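Local structure of beta-N-acetylglucosaminidase-like protein Glycoside hydrolase family 20 (Flavobacterium johnsoniae, 6YHH) at residues D140-F144 and R474-E479; D566-F570 and F592-W596; P245-S249 and L284-K290. The protein probably removes terminal N-acetylglucosamine units from chitin-derived oligosaccharides as a family 20 beta-N-acetylhexosaminidase. All coordinates share one frame; numbering follows the deposited sequence.

Interaction 1 of 3, residues D140-F144 and R474-E479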
loop_
_atom_site.group_PDB
_atom_site.type_symbol
_atom_site.label_atom_id
_atom_site.label_comp_id
_atom_site.label_asym_id
_atom_site.label_seq_id
_atom_site.Cartn_x
_atom_site.Cartn_y
_atom_site.Cartn_z
ATOM N N ASP A 140 9.960 27.156 -17.802
ATOM C CA ASP A 140 8.866 27.063 -16.810
ATOM C C ASP A 140 9.273 27.594 -15.471
ATOM O O ASP A 140 10.449 27.729 -15.170
ATOM C CB ASP A 140 8.499 25.525 -16.692
ATOM C CG ASP A 140 7.104 25.242 -16.190
ATOM O OD1 ASP A 140 6.245 26.148 -16.116
ATOM O OD2 ASP A 140 6.854 24.038 -15.901
ATOM N N PHE A 141 8.270 27.919 -14.666
ATOM C CA PHE A 141 8.459 28.406 -13.338
ATOM C C PHE A 141 7.050 28.477 -12.726
ATOM O O PHE A 141 6.060 28.546 -13.447
ATOM C CB PHE A 141 9.085 29.855 -13.361
ATOM C CG PHE A 141 8.299 30.847 -14.260
ATOM C CD1 PHE A 141 8.572 30.965 -15.587
ATOM C CD2 PHE A 141 7.203 31.553 -13.754
ATOM C CE1 PHE A 141 7.832 31.806 -16.418
ATOM C CE2 PHE A 141 6.487 32.448 -14.540
ATOM C CZ PHE A 141 6.818 32.557 -15.892
ATOM N N PRO A 142 6.988 28.514 -11.370
ATOM C CA PRO A 142 5.696 28.572 -10.743
ATOM C C PRO A 142 5.082 29.977 -10.615
ATOM O O PRO A 142 5.784 30.952 -10.260
ATOM C CB PRO A 142 6.004 28.026 -9.301
ATOM C CG PRO A 142 7.417 28.402 -9.049
ATOM C CD PRO A 142 8.064 28.333 -10.398
ATOM N N ARG A 143 3.751 30.049 -10.700
ATOM C CA ARG A 143 3.028 31.257 -10.404
ATOM C C ARG A 143 3.068 31.660 -8.960
ATOM O O ARG A 143 3.274 32.869 -8.647
ATOM C CB ARG A 143 1.566 31.114 -10.878
ATOM C CG ARG A 143 0.720 32.381 -10.694
ATOM C CD ARG A 143 -0.717 32.163 -11.174
ATOM N NE ARG A 143 -1.496 33.341 -10.814
ATOM C CZ ARG A 143 -2.822 33.308 -10.597
ATOM N NH1 ARG A 143 -3.507 32.178 -10.709
ATOM N NH2 ARG A 143 -3.480 34.382 -10.192
ATOM N N PHE A 144 2.946 30.701 -8.012
ATOM C CA PHE A 144 2.966 30.998 -6.583
ATOM C C PHE A 144 4.057 30.206 -5.954
ATOM O O PHE A 144 4.328 29.031 -6.383
ATOM C CB PHE A 144 1.622 30.582 -5.898
ATOM C CG PHE A 144 0.432 31.382 -6.365
ATOM C CD1 PHE A 144 0.252 32.682 -5.891
ATOM C CD2 PHE A 144 -0.504 30.874 -7.270
ATOM C CE1 PHE A 144 -0.836 33.441 -6.348
ATOM C CE2 PHE A 144 -1.578 31.633 -7.688
ATOM C CZ PHE A 144 -1.741 32.917 -7.203
ATOM N N ARG A 474 -3.473 24.870 -10.885
ATOM C CA ARG A 474 -3.827 26.237 -10.494
ATOM C C ARG A 474 -2.727 26.975 -9.749
ATOM O O ARG A 474 -2.561 28.197 -9.886
ATOM C CB ARG A 474 -5.128 26.274 -9.698
ATOM C CG ARG A 474 -5.615 27.673 -9.267
ATOM C CD ARG A 474 -5.812 28.686 -10.399
ATOM N NE ARG A 474 -6.673 28.082 -11.388
ATOM C CZ ARG A 474 -6.383 27.931 -12.681
ATOM N NH1 ARG A 474 -5.292 28.416 -13.292
ATOM N NH2 ARG A 474 -7.234 27.263 -13.372
ATOM N N LEU A 475 -1.964 26.284 -8.949
ATOM C CA LEU A 475 -1.007 26.922 -8.101
ATOM C C LEU A 475 0.316 27.179 -8.837
ATOM O O LEU A 475 1.068 28.042 -8.410
ATOM C CB LEU A 475 -0.787 26.074 -6.840
ATOM C CG LEU A 475 -2.057 25.993 -5.983
ATOM C CD1 LEU A 475 -1.749 25.073 -4.785
ATOM C CD2 LEU A 475 -2.655 27.339 -5.599
ATOM N N TRP A 476 0.566 26.455 -9.933
ATOM C CA TRP A 476 1.844 26.601 -10.686
ATOM C C TRP A 476 1.652 27.385 -11.985
ATOM O O TRP A 476 2.445 28.276 -12.310
ATOM C CB TRP A 476 2.406 25.193 -10.990
ATOM C CG TRP A 476 3.640 25.231 -11.892
ATOM C CD1 TRP A 476 3.659 25.496 -13.221
ATOM C CD2 TRP A 476 4.984 25.032 -11.488
ATOM N NE1 TRP A 476 4.977 25.508 -13.678
ATOM C CE2 TRP A 476 5.799 25.197 -12.623
ATOM C CE3 TRP A 476 5.594 24.692 -10.269
ATOM C CZ2 TRP A 476 7.188 25.111 -12.577
ATOM C CZ3 TRP A 476 6.995 24.602 -10.235
ATOM C CH2 TRP A 476 7.769 24.806 -11.382
ATOM N N SER A 477 0.651 27.001 -12.763
ATOM C CA SER A 477 0.521 27.454 -14.146
ATOM C C SER A 477 -0.010 28.913 -14.180
ATOM O O SER A 477 -0.464 29.500 -13.192
ATOM C CB SER A 477 -0.466 26.589 -14.900
ATOM O OG SER A 477 0.062 25.262 -15.075
ATOM N N ALA A 478 0.043 29.452 -15.371
ATOM C CA ALA A 478 -0.431 30.821 -15.584
ATOM C C ALA A 478 -1.914 30.943 -15.220
ATOM O O ALA A 478 -2.677 30.000 -15.385
ATOM C CB ALA A 478 -0.244 31.174 -17.076
ATOM N N GLU A 479 -2.311 32.156 -14.833
ATOM C CA GLU A 479 -3.663 32.426 -14.377
ATOM C C GLU A 479 -4.685 32.151 -15.446
ATOM O O GLU A 479 -5.800 31.784 -15.131
ATOM C CB GLU A 479 -3.772 33.880 -13.931
ATOM C CG GLU A 479 -5.134 34.285 -13.383
ATOM C CD GLU A 479 -5.202 35.685 -12.803
ATOM O OE1 GLU A 479 -4.286 36.506 -13.057
ATOM O OE2 GLU A 479 -6.194 35.925 -12.041
HETATM O O HOH W 1 -2.952 29.685 -12.041
#

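Interaction 2 of 3, residues D566-F570 and F592-W596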
loop_
_atom_site.group_PDB
_atom_site.type_symbol
_atom_site.label_atom_id
_atom_site.label_comp_id
_atom_site.label_asym_id
_atom_site.label_seq_id
_atom_site.Cartn_x
_atom_site.Cartn_y
_atom_site.Cartn_z
ATOM N N ASP A 566 -19.011 8.030 -16.015
ATOM C CA ASP A 566 -20.145 7.805 -16.960
ATOM C C ASP A 566 -21.185 8.905 -16.876
ATOM O O ASP A 566 -21.835 9.217 -17.837
ATOM C CB ASP A 566 -20.795 6.457 -16.733
ATOM C CG ASP A 566 -20.009 5.319 -17.283
ATOM O OD1 ASP A 566 -18.884 5.476 -17.915
ATOM O OD2 ASP A 566 -20.497 4.141 -17.131
ATOM N N SER A 567 -21.352 9.515 -15.674
ATOM C CA SER A 567 -22.186 10.703 -15.534
ATOM C C SER A 567 -21.696 11.804 -16.468
ATOM O O SER A 567 -22.501 12.431 -17.139
ATOM C CB SER A 567 -22.210 11.237 -14.125
ATOM O OG SER A 567 -22.765 10.205 -13.278
ATOM N N LEU A 568 -20.394 12.085 -16.452
ATOM C CA LEU A 568 -19.887 13.173 -17.313
ATOM C C LEU A 568 -20.139 12.827 -18.786
ATOM O O LEU A 568 -20.514 13.715 -19.570
ATOM C CB LEU A 568 -18.408 13.365 -17.074
ATOM C CG LEU A 568 -18.001 13.979 -15.727
ATOM C CD1 LEU A 568 -16.465 14.034 -15.607
ATOM C CD2 LEU A 568 -18.679 15.260 -15.470
ATOM N N ALA A 569 -19.933 11.572 -19.148
ATOM C CA ALA A 569 -20.232 11.155 -20.522
ATOM C C ALA A 569 -21.661 11.246 -20.914
ATOM O O ALA A 569 -21.986 11.617 -22.035
ATOM C CB ALA A 569 -19.643 9.786 -20.816
ATOM N N PHE A 570 -22.527 10.883 -20.003
ATOM C CA PHE A 570 -23.955 11.008 -20.182
ATOM C C PHE A 570 -24.360 12.427 -20.387
ATOM O O PHE A 570 -25.124 12.812 -21.321
ATOM C CB PHE A 570 -24.704 10.398 -18.992
ATOM C CG PHE A 570 -26.194 10.392 -19.177
ATOM C CD1 PHE A 570 -26.807 9.642 -20.199
ATOM C CD2 PHE A 570 -27.046 11.124 -18.328
ATOM C CE1 PHE A 570 -28.207 9.618 -20.299
ATOM C CE2 PHE A 570 -28.404 11.117 -18.453
ATOM C CZ PHE A 570 -28.999 10.365 -19.505
ATOM N N PHE A 592 -26.795 4.497 -22.816
ATOM C CA PHE A 592 -26.605 4.602 -21.329
ATOM C C PHE A 592 -27.757 3.962 -20.635
ATOM O O PHE A 592 -27.580 3.247 -19.662
ATOM C CB PHE A 592 -26.492 6.079 -20.896
ATOM C CG PHE A 592 -25.159 6.668 -21.215
ATOM C CD1 PHE A 592 -24.043 6.513 -20.332
ATOM C CD2 PHE A 592 -24.971 7.386 -22.383
ATOM C CE1 PHE A 592 -22.811 7.117 -20.648
ATOM C CE2 PHE A 592 -23.758 7.930 -22.703
ATOM C CZ PHE A 592 -22.661 7.785 -21.853
ATOM N N PHE A 593 -28.962 4.169 -21.153
ATOM C CA PHE A 593 -30.122 3.520 -20.548
ATOM C C PHE A 593 -30.050 2.009 -20.623
ATOM O O PHE A 593 -30.331 1.295 -19.621
ATOM C CB PHE A 593 -31.418 3.999 -21.216
ATOM C CG PHE A 593 -31.639 5.472 -21.131
ATOM C CD1 PHE A 593 -31.279 6.205 -19.981
ATOM C CD2 PHE A 593 -32.307 6.137 -22.127
ATOM C CE1 PHE A 593 -31.469 7.569 -19.926
ATOM C CE2 PHE A 593 -32.502 7.502 -22.059
ATOM C CZ PHE A 593 -32.095 8.205 -20.970
ATOM N N ASN A 594 -29.667 1.450 -21.773
ATOM C CA ASN A 594 -29.521 0.019 -21.863
ATOM C C ASN A 594 -28.402 -0.463 -20.892
ATOM O O ASN A 594 -28.537 -1.519 -20.218
ATOM C CB ASN A 594 -29.210 -0.401 -23.279
ATOM C CG ASN A 594 -30.389 -0.248 -24.180
ATOM O OD1 ASN A 594 -30.291 0.298 -25.311
ATOM N ND2 ASN A 594 -31.454 -0.703 -23.753
ATOM N N LYS A 595 -27.332 0.300 -20.775
ATOM C CA LYS A 595 -26.262 -0.061 -19.875
ATOM C C LYS A 595 -26.735 -0.092 -18.420
ATOM O O LYS A 595 -26.427 -1.084 -17.684
ATOM C CB LYS A 595 -25.083 0.944 -19.976
ATOM C CG LYS A 595 -23.941 0.558 -19.060
ATOM C CD LYS A 595 -22.728 1.478 -19.198
ATOM C CE LYS A 595 -21.564 0.947 -18.342
ATOM N NZ LYS A 595 -20.337 1.756 -18.623
ATOM N N TRP A 596 -27.470 0.930 -17.999
ATOM C CA TRP A 596 -27.924 0.992 -16.599
ATOM C C TRP A 596 -28.919 -0.100 -16.236
ATOM O O TRP A 596 -29.016 -0.569 -15.095
ATOM C CB TRP A 596 -28.422 2.368 -16.288
ATOM C CG TRP A 596 -27.288 3.399 -16.468
ATOM C CD1 TRP A 596 -25.929 3.244 -16.267
ATOM C CD2 TRP A 596 -27.469 4.766 -16.821
ATOM N NE1 TRP A 596 -25.269 4.428 -16.513
ATOM C CE2 TRP A 596 -26.195 5.380 -16.821
ATOM C CE3 TRP A 596 -28.571 5.539 -17.064
ATOM C CZ2 TRP A 596 -26.025 6.745 -17.130
ATOM C CZ3 TRP A 596 -28.413 6.851 -17.382
ATOM C CH2 TRP A 596 -27.134 7.443 -17.411
HETATM O O HOH W 2 -22.547 3.268 -15.598
#

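Interaction 3 of 3, residues P245-S249 and L284-K290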
loop_
_atom_site.group_PDB
_atom_site.type_symbol
_atom_site.label_atom_id
_atom_site.label_comp_id
_atom_site.label_asym_id
_atom_site.label_seq_id
_atom_site.Cartn_x
_atom_site.Cartn_y
_atom_site.Cartn_z
ATOM N N PRO A 245 -5.719 18.195 31.728
ATOM C CA PRO A 245 -7.032 18.849 32.020
ATOM C C PRO A 245 -6.899 20.135 32.783
ATOM O O PRO A 245 -7.777 20.996 32.716
ATOM C CB PRO A 245 -7.805 17.831 32.856
ATOM C CG PRO A 245 -6.765 16.832 33.371
ATOM C CD PRO A 245 -5.626 16.831 32.345
ATOM N N GLU A 246 -5.754 20.296 33.459
ATOM C CA GLU A 246 -5.591 21.475 34.322
ATOM C C GLU A 246 -5.393 22.790 33.564
ATOM O O GLU A 246 -5.595 23.850 34.136
ATOM C CB GLU A 246 -4.451 21.222 35.333
ATOM C CG GLU A 246 -3.074 21.170 34.707
ATOM C CD GLU A 246 -2.605 19.765 34.283
ATOM O OE1 GLU A 246 -1.357 19.608 34.281
ATOM O OE2 GLU A 246 -3.453 18.877 33.973
ATOM N N ILE A 247 -5.100 22.738 32.253
ATOM C CA ILE A 247 -5.050 23.947 31.446
ATOM C C ILE A 247 -6.289 24.133 30.578
ATOM O O ILE A 247 -6.289 25.015 29.683
ATOM C CB ILE A 247 -3.771 23.983 30.602
ATOM C CG1 ILE A 247 -3.723 22.867 29.566
ATOM C CG2 ILE A 247 -2.530 23.947 31.511
ATOM C CD1 ILE A 247 -2.568 22.950 28.575
ATOM N N GLY A 248 -7.364 23.439 30.899
ATOM C CA GLY A 248 -8.622 23.683 30.179
ATOM C C GLY A 248 -9.382 24.894 30.707
ATOM O O GLY A 248 -9.082 25.452 31.807
ATOM N N SER A 249 -10.437 25.270 29.990
ATOM C CA SER A 249 -11.102 26.531 30.295
ATOM C C SER A 249 -12.408 26.335 31.016
ATOM O O SER A 249 -12.929 27.279 31.589
ATOM C CB SER A 249 -11.373 27.356 29.029
ATOM O OG SER A 249 -10.142 27.706 28.416
ATOM N N LEU A 284 -7.992 25.489 25.385
ATOM C CA LEU A 284 -6.933 25.914 26.314
ATOM C C LEU A 284 -7.218 27.253 26.965
ATOM O O LEU A 284 -7.821 28.131 26.357
ATOM C CB LEU A 284 -5.633 26.047 25.565
ATOM C CG LEU A 284 -4.947 24.729 25.282
ATOM C CD1 LEU A 284 -5.603 23.373 25.314
ATOM C CD2 LEU A 284 -3.628 24.919 24.496
ATOM N N ASP A 285 -6.771 27.370 28.205
ATOM C CA ASP A 285 -7.022 28.566 29.032
ATOM C C ASP A 285 -5.918 29.579 28.867
ATOM O O ASP A 285 -4.809 29.419 29.414
ATOM C CB ASP A 285 -7.227 28.156 30.515
ATOM C CG ASP A 285 -7.492 29.321 31.445
ATOM O OD1 ASP A 285 -7.475 30.504 31.037
ATOM O OD2 ASP A 285 -7.722 29.018 32.666
ATOM N N PRO A 286 -6.223 30.709 28.196
ATOM C CA PRO A 286 -5.173 31.700 27.948
ATOM C C PRO A 286 -4.848 32.597 29.176
ATOM O O PRO A 286 -3.955 33.443 29.035
ATOM C CB PRO A 286 -5.792 32.567 26.879
ATOM C CG PRO A 286 -7.262 32.580 27.201
ATOM C CD PRO A 286 -7.522 31.181 27.722
ATOM N N SER A 287 -5.579 32.379 30.260
ATOM C CA SER A 287 -5.328 33.091 31.522
ATOM C C SER A 287 -4.426 32.318 32.433
ATOM O O SER A 287 -3.971 32.858 33.476
ATOM C CB SER A 287 -6.681 33.424 32.157
ATOM O OG SER A 287 -7.246 32.391 32.904
ATOM N N ASN A 288 -4.137 31.058 32.120
ATOM C CA ASN A 288 -3.432 30.199 33.054
ATOM C C ASN A 288 -1.987 30.178 32.654
ATOM O O ASN A 288 -1.637 29.742 31.556
ATOM C CB ASN A 288 -4.036 28.769 32.991
ATOM C CG ASN A 288 -3.469 27.814 34.012
ATOM O OD1 ASN A 288 -2.350 27.985 34.548
ATOM N ND2 ASN A 288 -4.225 26.760 34.278
ATOM N N PRO A 289 -1.068 30.555 33.571
ATOM C CA PRO A 289 0.334 30.528 33.245
ATOM C C PRO A 289 0.871 29.142 32.870
ATOM O O PRO A 289 1.841 29.053 32.056
ATOM C CB PRO A 289 1.025 31.029 34.546
ATOM C CG PRO A 289 -0.036 31.651 35.342
ATOM C CD PRO A 289 -1.331 31.008 34.963
ATOM N N LYS A 290 0.231 28.077 33.345
ATOM C CA LYS A 290 0.651 26.748 33.022
ATOM C C LYS A 290 0.395 26.415 31.561
ATOM O O LYS A 290 1.199 25.684 30.942
ATOM C CB LYS A 290 -0.013 25.700 33.966
ATOM C CG LYS A 290 0.727 24.364 33.937
ATOM C CD LYS A 290 0.130 23.330 34.921
ATOM C CE LYS A 290 1.095 22.116 34.987
ATOM N NZ LYS A 290 0.646 20.965 35.787
HETATM O O HOH W 3 -6.968 26.547 33.341
#

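Interaction 1 of 3, residues D140-F144 and R474-E479
At the seam between the N-terminal mixed sheet and the catalytic barrel of this family 20 glycosidase, Trp-476, the last helical residue of 467-476, packs against the linker 140-144. Its indole NE1 donates to Asp-140 OD1 over 2.8 Å, nearly straight at 165°; the acceptor sits in the indole plane, while the N-H comes down on the carboxylate from above that group's own plane. Gln-14 N and, weakly, Tyr-94 OH also hold this carboxylate. Pro-142 covers one indole face, its CB 3.8 Å from the centroid of the six-membered ring in a CH-pi contact. Trp-476 reaches the linker because its CG stands anti to the backbone N (chi1 174°), beside the carbonyl carbon.

The linker leads straight from strand 131-140 into the first barrel strand, 146-152, and the C-terminal end of the helix offers it two carbonyls: Arg-143 N donates to Trp-476 O at 2.7 Å, and Phe-144 N to Leu-475 O at 3.3 Å, the longer and more bent bond. Arg-143 then runs out fully extended past Ser-477 O. Its guanidinium is sandwiched, with Glu-479 CB 3.5 Å above the centre of one face and Phe-144 CE2 against the rim of the other. The salt bridge from Arg-143 NH2 to Glu-479 OE2 is long at 3.6 Å; Asp-427 is the stronger partner, bridged through NH1. Arg-474 NE donates to Tyr-424 O. A water in the guanidinium plane accepts from NH1 of both Arg-143 and Arg-474 and donates to Arg-474 O and Ser-477 O, joining both arginines to carbonyls at the helix end.

Interaction 2 of 3, residues D566-F570 and F592-W596
A chi1 of -175° swings the Phe-570 ring away from its own backbone N and across toward Phe-592 and Trp-596; those two turn CG beside the backbone N instead and receive the ring between them. Trp-596 comes in edge first: CH2 stands over the centre of the Phe-570 ring, 3.6 Å from Phe-570 CG, an edge-to-face pair with planes 65° apart. Phe-592 is met the other way round. It offers its face to the edge of Phe-570 in an offset edge-to-face pair, with Phe-570 CD1 3.5 Å from Phe-592 CG, and the same face also takes Phe-570 CB in a CH-pi contact, 4.1 Å from the ring centroid and close to the normal. At the far end of the ring, Phe-570 CZ touches Phe-593 CE1 at 3.8 Å, the two rings obliquely turned. Ala-569 CB packs on Phe-592 CZ.

Polar groups flank this cluster. Lys-595, stretched out to its full length, brings NZ to the syn side of Asp-566 OD2 at 2.8 Å, a salt bridge with the ammonium tilted slightly out of the carboxylate plane. A water donates to that same OD2 and accepts weakly from Trp-596 NE1, linking the carboxylate oxygen only loosely to the indole.

Leu-668 of helix 665-671 touches Phe-570 and Phe-593, and Leu-630 of helix 617-634 touches Phe-593. The whole is an aromatic cluster between two segments that run near-antiparallel, on the consecutive helices 565-579 and 583-607, a helical hairpin in the C-terminal helical region.

Interaction 3 of 3, residues P245-S249 and L284-K290
A single beta bridge, Gly-248 with Leu-284, joins the turn after helix 238-243 to the lead-in of helix 289-302. The bond across it runs from Asp-285 N to Ile-247 O, 2.8 Å long and nearly in line with the carbonyl, and the same oxygen receives a CA-H contact from Leu-284. Ser-249 OG comes up beside Leu-284 O, but its stronger hydrogen bond is to Thr-283 O.

Beyond the bridge the chain folds into a type I turn, Asp-285 to Asn-288, that delivers it to the helix start within the catalytic barrel domain. Asp-285 OD1 makes an Asx turn with Ser-287 N at 2.8 Å, met from above the carboxylate plane, and takes Ser-287 OG at 2.7 Å on its syn side. A water lies between Asp-285 OD2, Gly-248 O and Asn-288 ND2, accepting from the amide. With an alanine replacing Asp-285, Ser-287 N and OG lose their shared acceptor, and the turn would probably be freer to shift and the water left with one anchor fewer. Asn-288 is the N-cap: its OD1 accepts from Lys-290 N at 2.8 Å, the donor standing above the amide plane.

On the outer side Lys-290, extended throughout, reaches back to Glu-246. Its NZ meets OE1 of that glutamate at 2.8 Å on the anti side, a salt bridge made possible by Glu-246 folding at chi2 (-92°). Ile-247 CG2 packs against the aliphatic part of Lys-290, 3.9 Å from its CB, and Ile-247 also touches Leu-241 of helix 238-243 and Ile-294 of helix 289-302.

The three contacts lie in different parts of the chain and none touches another. Interaction 1 ties the N-terminal sheet to the barrel; interaction 3 lies within the barrel domain, nested in sequence inside the loop that interaction 1 closes. Interaction 2 belongs to the C-terminal helices, on the opposite side of the chain's centre from interaction 3. No touching residue of interaction 2 is exposed, whereas interactions 1 and 3 each include two, Glu-479 in the first, Glu-246 and Lys-290 in the other. Rings meeting rings dominate interaction 2; one bridging backbone bond, an Asx turn and a helix N-cap mark interaction 3; interaction 1 mixes an indole, two carbonyls and a sandwiched guanidinium. Each includes a salt bridge, long only in interaction 1.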